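Local coordinates for N-acetylglucosamine-6-phosphate deacetylase (Thermotoga maritima, PDB 1O12) that removes the acetyl group from N-acetylglucosamine 6-phosphate, as a metal-dependent hydrolase of the amidohydrolase superfamily, at the interface of chains A and B. Sequence-based numbering; all coordinates share one arbitrary frame. Chains: chain A/B, N-acetylglucosamine-6-phosphate deacetylase.

The interface of chains A and B. Residues chain A 211, 216, 249, 252; chain B 217-219, 222, 226.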
loop_
_atom_site.group_PDB
_atom_site.type_symbol
_atom_site.label_atom_id
_atom_site.label_comp_id
_atom_site.label_asym_id
_atom_site.label_seq_id
_atom_site.Cartn_x
_atom_site.Cartn_y
_atom_site.Cartn_z
ATOM N N PRO A 211 0.018 -11.338 2.426
ATOM C CA PRO A 211 0.177 -11.476 0.978
ATOM C C PRO A 211 0.927 -12.754 0.625
ATOM O O PRO A 211 1.474 -12.869 -0.473
ATOM C CB PRO A 211 0.999 -10.266 0.634
ATOM C CG PRO A 211 2.006 -10.313 1.750
ATOM C CD PRO A 211 1.180 -10.629 2.989
ATOM N N PRO A 216 4.046 -10.434 -5.992
ATOM C CA PRO A 216 4.215 -9.150 -5.314
ATOM C C PRO A 216 3.586 -7.984 -6.089
ATOM O O PRO A 216 3.099 -8.135 -7.224
ATOM C CB PRO A 216 5.729 -9.005 -5.235
ATOM C CG PRO A 216 6.193 -10.441 -5.093
ATOM C CD PRO A 216 5.333 -11.147 -6.112
HETATM N N MSE A 249 5.001 -4.793 8.125
HETATM C CA MSE A 249 4.011 -5.119 7.096
HETATM C C MSE A 249 2.589 -5.004 7.639
HETATM O O MSE A 249 1.717 -4.370 7.025
HETATM C CB MSE A 249 4.190 -6.546 6.598
HETATM C CG MSE A 249 4.426 -6.666 5.104
HETATM SE SE MSE A 249 3.211 -5.671 3.912
HETATM C CE MSE A 249 3.492 -6.762 2.306
ATOM N N LEU A 252 1.594 -1.660 7.999
ATOM C CA LEU A 252 1.282 -1.096 6.687
ATOM C C LEU A 252 -0.111 -1.540 6.210
ATOM O O LEU A 252 -0.937 -0.713 5.814
ATOM C CB LEU A 252 2.344 -1.515 5.661
ATOM C CG LEU A 252 2.116 -1.068 4.207
ATOM C CD1 LEU A 252 1.783 0.453 4.156
ATOM C CD2 LEU A 252 3.358 -1.413 3.369
ATOM N N LEU B 217 7.963 -4.550 -2.555
ATOM C CA LEU B 217 7.446 -4.761 -1.208
ATOM C C LEU B 217 7.410 -6.278 -0.951
ATOM O O LEU B 217 6.853 -7.023 -1.749
ATOM C CB LEU B 217 6.028 -4.189 -1.144
ATOM C CG LEU B 217 5.201 -4.189 0.129
ATOM C CD1 LEU B 217 5.761 -3.146 1.092
ATOM C CD2 LEU B 217 3.747 -3.844 -0.227
ATOM N N HIS B 218 8.020 -6.746 0.127
ATOM C CA HIS B 218 7.955 -8.173 0.431
ATOM C C HIS B 218 7.255 -8.396 1.777
ATOM O O HIS B 218 7.189 -7.474 2.598
ATOM C CB HIS B 218 9.356 -8.787 0.412
ATOM C CG HIS B 218 9.933 -8.884 -0.961
ATOM N ND1 HIS B 218 11.255 -8.603 -1.238
ATOM C CD2 HIS B 218 9.351 -9.183 -2.146
ATOM C CE1 HIS B 218 11.462 -8.724 -2.537
ATOM N NE2 HIS B 218 10.322 -9.072 -3.111
ATOM N N HIS B 219 6.752 -9.607 2.012
ATOM C CA HIS B 219 5.998 -9.903 3.246
ATOM C C HIS B 219 6.676 -9.608 4.582
ATOM O O HIS B 219 6.027 -9.188 5.544
ATOM C CB HIS B 219 5.480 -11.360 3.235
ATOM C CG HIS B 219 6.553 -12.394 3.343
ATOM N ND1 HIS B 219 6.939 -12.946 4.548
ATOM C CD2 HIS B 219 7.333 -12.971 2.399
ATOM C CE1 HIS B 219 7.909 -13.820 4.342
ATOM N NE2 HIS B 219 8.167 -13.855 3.047
ATOM N N ILE B 222 9.789 -4.921 4.123
ATOM C CA ILE B 222 9.011 -3.989 3.327
ATOM C C ILE B 222 9.869 -2.988 2.539
ATOM O O ILE B 222 9.356 -2.251 1.687
ATOM C CB ILE B 222 7.967 -3.255 4.204
ATOM C CG1 ILE B 222 8.646 -2.355 5.222
ATOM C CG2 ILE B 222 7.076 -4.286 4.932
ATOM C CD1 ILE B 222 7.681 -1.330 5.804
ATOM N N GLY B 226 8.073 0.031 1.271
ATOM C CA GLY B 226 7.220 -0.045 2.438
ATOM C C GLY B 226 7.335 1.187 3.295
ATOM O O GLY B 226 6.344 1.710 3.795
#
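Selenomethionine A:Met249, on helix 247-257, lies against the loop B:Leu217 to B:Ile222 at a two-fold interface between copies of this NagA-family amidohydrolase; the deposited assembly is a dimer, although its biological standing is not settled by the structure alone. With 51 Å² hidden by the partner chain, A:Met249 buries more surface than any other residue of the patch.

Aliphatic packing carries most of the contact. CG of A:Met249 packs 3.6 Å from CG2 of B:Ile222. The bend at the second torsion (chi2 -48°) turns the rest of the chain away from that contact and, together with chi3, brings the terminal methyl CE to 3.8 Å from CG of B:Leu217 and about as far from that residue's CD2. The two partners are met differently, B:Ile222 running antiparallel alongside the selenomethionine and B:Leu217 crossing it at a slant. B:Leu217 also meets A:Leu252 tip to tip, CD1 to CD2 at 3.7 Å. Each leucine holds CG anti to its backbone N (chi1 -178° and 177°) and so carried away from its own main chain, consistent with this meeting of branch ends. B:Gly226, from helix 223-230, borders this pair, its CA 4.2 Å from CD2 of A:Leu252. CG of A:Pro211, a proline preceded by a cis peptide bond, rests 3.9 Å from CB of B:His219, the side chains crossing nearly perpendicularly; here the histidine offers its beta carbon rather than its imidazole.

Other contacts set carbon against backbone carbonyl oxygens. The methyl CE of A:Met249 approaches the carbonyl O of B:His218 at 3.8 Å. At the margin, CB of A:Pro216 reaches to 4.2 Å from the carbonyl O of B:Leu217, a loose peripheral contact.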